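Local atomic coordinates of enterobactin synthetase component F-related protein (Vibrio cholerae serotype O1, PDB entry 4OXI), a protein that probably activates glycine with ATP as glycyl-adenylate, acting as an adenylation enzyme in a lipopolysaccharide modification pathway that confers resistance to antimicrobial peptides. Residues L103-L108 with D151-S156; S510-F515 with F539-W544. All blocks are in the same frame, centred on the assembly; numbering follows the deposited sequence.

How the contacts relate
Following the chain from the N terminus, contact 1 comes first: the loop 103-108 after strand 99-102 meets residues 151-156, which follow strand 147-149 and lead into helix 155-164. It closes a loop of 42 residues and joins the C-terminal ends of two adjacent strands of a five-stranded parallel sheet. Contact 2 lies far later in sequence, where strand 512-516 pairs with the chain entering strand 543-546 in a small three-stranded sheet, closing a beta-alpha-beta unit around helix 524-531. The two contacts are in series, neither nested nor crossed. The centres of contact 1 and contact 2 are about 29 Å apart and the nearest atoms of contact 1 and contact 2 about 14 Å, so they do not touch.

Contact 1: residues L103-L108 with D151-S156; sequences LSVRDL and DAQQLS
Leu103 lays its CD2 methyl against the aliphatic start of Gln154, 3.7 Å from CB, while the bent chain of Gln154 carries its amide past the Leu103 carbonyl. There Gln154 NE2 lies 3.6 Å from Val105 CG2, the two side chains crossing at about a right angle, and OE1 is held by Arg157. Polar contacts gather on Asp151. Its CG sits between the backbone N and carbonyl carbon (chi1 59°), which brings OD2 to the hydroxyl of Ser104. Ser104 OG donates to Asp151 OD2 at 2.7 Å, approaching from above the carboxylate plane, 39° out of it. Both segments leave neighbouring strands of the parallel sheet, 99-102 and 147-149, at their C-terminal ends, each on its way to the next helix. One water stitches these exits together, donating to Asp151 OD2 at 2.7 Å and accepting from Val105 N and Gln154 NE2. Asp107 faces Asp151 from the opposite direction with the carboxylate planes 60° apart, and their OD2 atoms stand only 3.3 Å from each other. The charge of Asp107 is probably offset by its salt bridge to Lys72, and its OD2 caps helix 108-119 through Ala109 N.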
ATOM      1  N   LEU A 103      11.738   9.885  -0.661  1.00 18.78           N
ATOM      2  CA  LEU A 103      10.950  11.111  -0.530  1.00 22.50           C
ATOM      3  C   LEU A 103      10.290  11.443  -1.872  1.00 23.19           C
ATOM      4  O   LEU A 103       9.192  12.005  -1.939  1.00 23.21           O
ATOM      5  CB  LEU A 103      11.857  12.274  -0.089  1.00 21.65           C
ATOM      6  CG  LEU A 103      11.218  13.624   0.273  1.00 24.18           C
ATOM      7  CD1 LEU A 103      10.419  13.523   1.564  1.00 19.40           C
ATOM      8  CD2 LEU A 103      12.293  14.706   0.394  1.00 23.80           C
ATOM      9  N   SER A 104      10.983  11.093  -2.942  1.00 21.32           N
ATOM     10  CA  SER A 104      10.462  11.256  -4.292  1.00 20.30           C
ATOM     11  C   SER A 104       9.143  10.505  -4.440  1.00 25.64           C
ATOM     12  O   SER A 104       8.997   9.398  -3.905  1.00 25.75           O
ATOM     13  CB  SER A 104      11.482  10.699  -5.281  1.00 23.05           C
ATOM     14  OG  SER A 104      10.887  10.548  -6.557  1.00 32.61           O
ATOM     15  N   VAL A 105       8.184  11.102  -5.146  1.00 22.28           N
ATOM     16  CA  VAL A 105       6.912  10.438  -5.435  1.00 24.08           C
ATOM     17  C   VAL A 105       6.478  10.627  -6.891  1.00 23.95           C
ATOM     18  O   VAL A 105       6.712  11.683  -7.471  1.00 22.53           O
ATOM     19  CB  VAL A 105       5.777  10.930  -4.498  1.00 27.10           C
ATOM     20  CG1 VAL A 105       6.058  10.508  -3.063  1.00 23.52           C
ATOM     21  CG2 VAL A 105       5.607  12.446  -4.600  1.00 27.13           C
ATOM     22  N   ARG A 106       5.855   9.591  -7.467  1.00 27.43           N
ATOM     23  CA  ARG A 106       5.318   9.624  -8.838  1.00 22.82           C
ATOM     24  C   ARG A 106       6.303  10.196  -9.822  1.00 25.96           C
ATOM     25  O   ARG A 106       5.951  10.994 -10.692  1.00 23.35           O
ATOM     26  CB  ARG A 106       3.982  10.381  -8.904  1.00 21.23           C
ATOM     27  CG  ARG A 106       2.873   9.599  -8.189  1.00 26.00           C
ATOM     28  CD  ARG A 106       1.497  10.234  -8.265  1.00 25.99           C
ATOM     29  NE  ARG A 106       0.640   9.592  -7.268  1.00 26.69           N
ATOM     30  CZ  ARG A 106       0.058   8.404  -7.424  1.00 28.17           C
ATOM     31  NH1 ARG A 106       0.206   7.719  -8.560  1.00 25.50           N
ATOM     32  NH2 ARG A 106      -0.682   7.906  -6.439  1.00 25.29           N
ATOM     33  N   ASP A 107       7.550   9.782  -9.662  1.00 23.28           N
ATOM     34  CA  ASP A 107       8.644  10.352 -10.412  1.00 24.24           C
ATOM     35  C   ASP A 107       9.669   9.246 -10.654  1.00 23.82           C
ATOM     36  O   ASP A 107       9.753   8.286  -9.874  1.00 22.27           O
ATOM     37  CB  ASP A 107       9.271  11.482  -9.599  1.00 26.86           C
ATOM     38  CG  ASP A 107      10.400  12.180 -10.341  1.00 29.76           C
ATOM     39  OD1 ASP A 107      10.120  13.202 -11.009  1.00 39.47           O
ATOM     40  OD2 ASP A 107      11.564  11.710 -10.271  1.00 30.72           O
ATOM     41  N   LEU A 108      10.444   9.380 -11.723  1.00 19.53           N
ATOM     42  CA  LEU A 108      11.437   8.376 -12.092  1.00 20.66           C
ATOM     43  C   LEU A 108      12.336   7.969 -10.924  1.00 22.90           C
ATOM     44  O   LEU A 108      12.667   6.784 -10.761  1.00 21.98           O
ATOM     45  CB  LEU A 108      12.303   8.922 -13.222  1.00 19.60           C
ATOM     46  CG  LEU A 108      13.595   8.162 -13.511  1.00 23.34           C
ATOM     47  CD1 LEU A 108      13.263   6.785 -14.084  1.00 20.47           C
ATOM     48  CD2 LEU A 108      14.485   8.969 -14.468  1.00 22.15           C
ATOM     49  N   ASP A 151      14.310  13.982  -5.413  1.00 24.37           N
ATOM     50  CA  ASP A 151      14.329  14.486  -6.793  1.00 25.97           C
ATOM     51  C   ASP A 151      14.071  15.985  -6.746  1.00 25.73           C
ATOM     52  O   ASP A 151      13.828  16.526  -5.666  1.00 26.78           O
ATOM     53  CB  ASP A 151      13.263  13.800  -7.650  1.00 27.21           C
ATOM     54  CG  ASP A 151      11.842  13.997  -7.101  1.00 31.45           C
ATOM     55  OD1 ASP A 151      11.545  15.045  -6.489  1.00 36.03           O
ATOM     56  OD2 ASP A 151      10.999  13.095  -7.283  1.00 37.23           O
ATOM     57  N   ALA A 152      14.076  16.642  -7.901  1.00 26.45           N
ATOM     58  CA  ALA A 152      13.934  18.102  -7.963  1.00 28.24           C
ATOM     59  C   ALA A 152      12.652  18.637  -7.318  1.00 28.48           C
ATOM     60  O   ALA A 152      12.666  19.689  -6.679  1.00 34.82           O
ATOM     61  CB  ALA A 152      14.042  18.577  -9.405  1.00 27.13           C
ATOM     62  N   GLN A 153      11.549  17.912  -7.463  1.00 27.72           N
ATOM     63  CA  GLN A 153      10.275  18.361  -6.912  1.00 31.00           C
ATOM     64  C   GLN A 153      10.277  18.393  -5.372  1.00 33.56           C
ATOM     65  O   GLN A 153       9.519  19.149  -4.754  1.00 32.72           O
ATOM     66  CB  GLN A 153       9.129  17.493  -7.470  1.00 33.05           C
ATOM     67  CG  GLN A 153       7.837  17.531  -6.667  1.00 40.45           C
ATOM     68  CD  GLN A 153       6.715  16.690  -7.291  1.00 60.73           C
ATOM     69  OE1 GLN A 153       6.794  16.295  -8.458  1.00 62.78           O
ATOM     70  NE2 GLN A 153       5.665  16.419  -6.510  1.00 53.33           N
ATOM     71  N   GLN A 154      11.147  17.600  -4.747  1.00 29.56           N
ATOM     72  CA  GLN A 154      11.137  17.487  -3.281  1.00 27.96           C
ATOM     73  C   GLN A 154      12.194  18.335  -2.552  1.00 25.09           C
ATOM     74  O   GLN A 154      12.302  18.275  -1.326  1.00 25.14           O
ATOM     75  CB  GLN A 154      11.309  16.017  -2.879  1.00 27.04           C
ATOM     76  CG  GLN A 154      10.266  15.087  -3.486  1.00 25.05           C
ATOM     77  CD  GLN A 154       8.888  15.339  -2.912  1.00 27.90           C
ATOM     78  OE1 GLN A 154       8.749  15.759  -1.761  1.00 32.78           O
ATOM     79  NE2 GLN A 154       7.867  15.102  -3.709  1.00 25.47           N
ATOM     80  N   LEU A 155      12.991  19.098  -3.290  1.00 25.15           N
ATOM     81  CA  LEU A 155      14.095  19.833  -2.673  1.00 28.94           C
ATOM     82  C   LEU A 155      13.638  20.808  -1.587  1.00 29.13           C
ATOM     83  O   LEU A 155      14.303  20.963  -0.559  1.00 30.78           O
ATOM     84  CB  LEU A 155      14.922  20.562  -3.726  1.00 28.45           C
ATOM     85  CG  LEU A 155      15.667  19.660  -4.709  1.00 29.61           C
ATOM     86  CD1 LEU A 155      16.553  20.491  -5.640  1.00 28.45           C
ATOM     87  CD2 LEU A 155      16.479  18.597  -3.985  1.00 25.83           C
ATOM     88  N   SER A 156      12.497  21.449  -1.799  1.00 27.63           N
ATOM     89  CA  SER A 156      11.953  22.354  -0.791  1.00 28.74           C
ATOM     90  C   SER A 156      11.584  21.629   0.512  1.00 30.43           C
ATOM     91  O   SER A 156      11.914  22.106   1.599  1.00 37.38           O
ATOM     92  CB  SER A 156      10.766  23.140  -1.368  1.00 35.02           C
ATOM     93  OG  SER A 156       9.726  23.260  -0.414  1.00 39.34           O
TER
HETATM   94  O   HOH W   1       8.540  13.678  -6.473  1.00 27.83           O

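Contact 2: residues S510-F515 with F539-W544; sequences SGTVAF and FVPKRW
One face of the Trp544 indole carries Ala514 CB and Pro541 CB, both displaced toward the rim. Ala514 CB makes a CH-pi contact with the six-membered ring, 4.2 Å from its centroid and 25° off the normal, and also rests on Pro541 CB at 3.8 Å. Trp544 NE1 makes a weak, bent hydrogen bond to Pro541 O, which lies out of the indole plane on the Ala514 side. With CG anti to its own carbonyl carbon (chi1 -59°), Trp544 folds back over this proline. Val513 and Arg543 lie side by side and point the same way, Val513 CG1 packing 3.6 Å from Arg543 CB; the guanidinium group leads away to Tyr545 OH.

The backbones run parallel. Lys542 N bonds to Thr512 O, and Ala514 N to Arg543 O at 2.8 Å, both nearly straight at 166°. Before this pairing begins, Thr512 OG1 donates to Phe539 O at 3.1 Å from well above the carbonyl plane, and a water joins Thr512 N to Val540 O. Lys542 NZ, on a bent chain, also donates to Val540 O at 3.0 Å and to Pro537 O.

This is the parallel pairing of a beta-alpha-beta unit, strand 512-516, helix 524-531 and strand 543-546. The small sheet is consistent with the C-terminal subdomain of adenylation enzymes, and the Phe539 side chain lies about 9 Å from the bound glycyl-adenosine-5'-phosphate. Strand 512-516 is central, antiparallel to strand 496-500 on its other side. Ile483 of helix 480-491 touches Thr512 and Pro541, Val487 of that helix touches Trp544, and Leu567 of helix 560-568 meets Val513.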
ATOM      1  N   SER A 510     -15.603   9.653   2.249  1.00 31.34           N
ATOM      2  CA  SER A 510     -14.578  10.479   1.615  1.00 29.31           C
ATOM      3  C   SER A 510     -13.894  11.416   2.609  1.00 28.54           C
ATOM      4  O   SER A 510     -12.931  12.108   2.256  1.00 29.47           O
ATOM      5  CB  SER A 510     -15.181  11.294   0.462  1.00 28.89           C
ATOM      6  OG  SER A 510     -16.325  12.022   0.891  1.00 36.48           O
ATOM      7  N   GLY A 511     -14.391  11.444   3.845  1.00 31.22           N
ATOM      8  CA  GLY A 511     -13.874  12.357   4.859  1.00 31.10           C
ATOM      9  C   GLY A 511     -14.372  12.014   6.254  1.00 32.99           C
ATOM     10  O   GLY A 511     -15.075  11.008   6.445  1.00 32.80           O
ATOM     11  N   THR A 512     -13.997  12.840   7.232  1.00 30.45           N
ATOM     12  CA  THR A 512     -14.495  12.704   8.607  1.00 31.94           C
ATOM     13  C   THR A 512     -15.097  14.022   9.089  1.00 34.11           C
ATOM     14  O   THR A 512     -14.775  15.088   8.561  1.00 33.33           O
ATOM     15  CB  THR A 512     -13.371  12.319   9.610  1.00 30.33           C
ATOM     16  OG1 THR A 512     -12.359  13.341   9.629  1.00 29.72           O
ATOM     17  CG2 THR A 512     -12.747  10.969   9.242  1.00 31.77           C
ATOM     18  N   VAL A 513     -15.965  13.950  10.092  1.00 31.50           N
ATOM     19  CA  VAL A 513     -16.392  15.155  10.792  1.00 34.10           C
ATOM     20  C   VAL A 513     -16.206  14.965  12.295  1.00 34.56           C
ATOM     21  O   VAL A 513     -16.223  13.833  12.800  1.00 33.45           O
ATOM     22  CB  VAL A 513     -17.864  15.566  10.472  1.00 33.51           C
ATOM     23  CG1 VAL A 513     -18.077  15.719   8.979  1.00 33.45           C
ATOM     24  CG2 VAL A 513     -18.825  14.569  11.035  1.00 35.60           C
ATOM     25  N   ALA A 514     -16.015  16.068  13.015  1.00 32.42           N
ATOM     26  CA  ALA A 514     -15.794  15.984  14.451  1.00 30.43           C
ATOM     27  C   ALA A 514     -16.967  16.573  15.246  1.00 35.44           C
ATOM     28  O   ALA A 514     -17.503  17.620  14.880  1.00 37.18           O
ATOM     29  CB  ALA A 514     -14.487  16.667  14.815  1.00 27.01           C
ATOM     30  N   PHE A 515     -17.371  15.879  16.310  1.00 30.55           N
ATOM     31  CA  PHE A 515     -18.305  16.416  17.300  1.00 30.69           C
ATOM     32  C   PHE A 515     -17.569  16.624  18.609  1.00 31.23           C
ATOM     33  O   PHE A 515     -16.910  15.709  19.110  1.00 35.05           O
ATOM     34  CB  PHE A 515     -19.469  15.457  17.546  1.00 30.95           C
ATOM     35  CG  PHE A 515     -20.377  15.292  16.367  1.00 34.05           C
ATOM     36  CD1 PHE A 515     -21.525  16.065  16.248  1.00 31.35           C
ATOM     37  CD2 PHE A 515     -20.085  14.368  15.369  1.00 37.84           C
ATOM     38  CE1 PHE A 515     -22.369  15.924  15.163  1.00 34.60           C
ATOM     39  CE2 PHE A 515     -20.930  14.218  14.269  1.00 37.76           C
ATOM     40  CZ  PHE A 515     -22.076  14.999  14.171  1.00 39.81           C
ATOM     41  N   PHE A 539      -7.386  12.840   6.698  1.00 29.81           N
ATOM     42  CA  PHE A 539      -7.996  12.446   7.952  1.00 33.18           C
ATOM     43  C   PHE A 539      -8.467  13.639   8.791  1.00 34.75           C
ATOM     44  O   PHE A 539      -9.238  13.460   9.739  1.00 35.40           O
ATOM     45  CB  PHE A 539      -7.015  11.579   8.741  1.00 32.10           C
ATOM     46  CG  PHE A 539      -6.497  10.396   7.961  1.00 32.68           C
ATOM     47  CD1 PHE A 539      -7.331   9.697   7.087  1.00 32.40           C
ATOM     48  CD2 PHE A 539      -5.172   9.989   8.088  1.00 34.76           C
ATOM     49  CE1 PHE A 539      -6.845   8.605   6.355  1.00 35.03           C
ATOM     50  CE2 PHE A 539      -4.677   8.902   7.357  1.00 35.42           C
ATOM     51  CZ  PHE A 539      -5.513   8.208   6.493  1.00 32.43           C
ATOM     52  N   VAL A 540      -8.017  14.849   8.451  1.00 29.68           N
ATOM     53  CA  VAL A 540      -8.424  16.029   9.220  1.00 33.50           C
ATOM     54  C   VAL A 540      -9.922  16.269   9.024  1.00 35.82           C
ATOM     55  O   VAL A 540     -10.399  16.341   7.885  1.00 33.02           O
ATOM     56  CB  VAL A 540      -7.633  17.289   8.833  1.00 34.53           C
ATOM     57  CG1 VAL A 540      -8.115  18.485   9.632  1.00 38.02           C
ATOM     58  CG2 VAL A 540      -6.147  17.087   9.083  1.00 32.72           C
ATOM     59  N   PRO A 541     -10.675  16.359  10.137  1.00 33.58           N
ATOM     60  CA  PRO A 541     -12.128  16.572  10.047  1.00 34.79           C
ATOM     61  C   PRO A 541     -12.437  17.837   9.248  1.00 34.15           C
ATOM     62  O   PRO A 541     -11.781  18.863   9.455  1.00 31.16           O
ATOM     63  CB  PRO A 541     -12.554  16.726  11.515  1.00 32.50           C
ATOM     64  CG  PRO A 541     -11.484  15.976  12.289  1.00 34.52           C
ATOM     65  CD  PRO A 541     -10.209  16.265  11.535  1.00 31.03           C
ATOM     66  N   LYS A 542     -13.394  17.738   8.327  1.00 33.21           N
ATOM     67  CA  LYS A 542     -13.741  18.834   7.423  1.00 42.94           C
ATOM     68  C   LYS A 542     -14.890  19.655   7.986  1.00 42.92           C
ATOM     69  O   LYS A 542     -15.128  20.775   7.554  1.00 48.86           O
ATOM     70  CB  LYS A 542     -14.146  18.296   6.040  1.00 43.05           C
ATOM     71  CG  LYS A 542     -13.098  17.441   5.351  1.00 45.46           C
ATOM     72  CD  LYS A 542     -11.733  18.108   5.414  1.00 46.48           C
ATOM     73  CE  LYS A 542     -10.642  17.205   4.838  1.00 49.69           C
ATOM     74  NZ  LYS A 542      -9.315  17.574   5.417  1.00 40.22           N
ATOM     75  N   ARG A 543     -15.615  19.080   8.936  1.00 38.92           N
ATOM     76  CA  ARG A 543     -16.708  19.787   9.592  1.00 42.39           C
ATOM     77  C   ARG A 543     -16.666  19.521  11.085  1.00 41.58           C
ATOM     78  O   ARG A 543     -16.373  18.402  11.521  1.00 40.21           O
ATOM     79  CB  ARG A 543     -18.057  19.341   9.046  1.00 38.89           C
ATOM     80  CG  ARG A 543     -18.357  19.784   7.635  1.00 43.85           C
ATOM     81  CD  ARG A 543     -19.582  19.041   7.127  1.00 51.18           C
ATOM     82  NE  ARG A 543     -20.121  19.646   5.918  1.00 65.59           N
ATOM     83  CZ  ARG A 543     -21.213  20.402   5.891  1.00 69.34           C
ATOM     84  NH1 ARG A 543     -21.887  20.642   7.014  1.00 63.47           N
ATOM     85  NH2 ARG A 543     -21.633  20.914   4.741  1.00 69.36           N
ATOM     86  N   TRP A 544     -16.976  20.555  11.858  1.00 41.83           N
ATOM     87  CA  TRP A 544     -16.890  20.513  13.308  1.00 37.84           C
ATOM     88  C   TRP A 544     -18.233  20.914  13.904  1.00 40.53           C
ATOM     89  O   TRP A 544     -18.832  21.901  13.481  1.00 41.53           O
ATOM     90  CB  TRP A 544     -15.798  21.470  13.768  1.00 32.79           C
ATOM     91  CG  TRP A 544     -14.482  21.128  13.183  1.00 33.54           C
ATOM     92  CD1 TRP A 544     -14.100  21.272  11.878  1.00 38.51           C
ATOM     93  CD2 TRP A 544     -13.354  20.573  13.874  1.00 38.40           C
ATOM     94  NE1 TRP A 544     -12.805  20.831  11.715  1.00 38.89           N
ATOM     95  CE2 TRP A 544     -12.325  20.401  12.926  1.00 38.66           C
ATOM     96  CE3 TRP A 544     -13.113  20.210  15.200  1.00 35.92           C
ATOM     97  CZ2 TRP A 544     -11.076  19.883  13.269  1.00 39.49           C
ATOM     98  CZ3 TRP A 544     -11.871  19.697  15.537  1.00 36.04           C
ATOM     99  CH2 TRP A 544     -10.872  19.538  14.579  1.00 38.04           C
TER
HETATM  100  O   HOH W   2     -11.466  14.353   6.909  1.00 39.65           O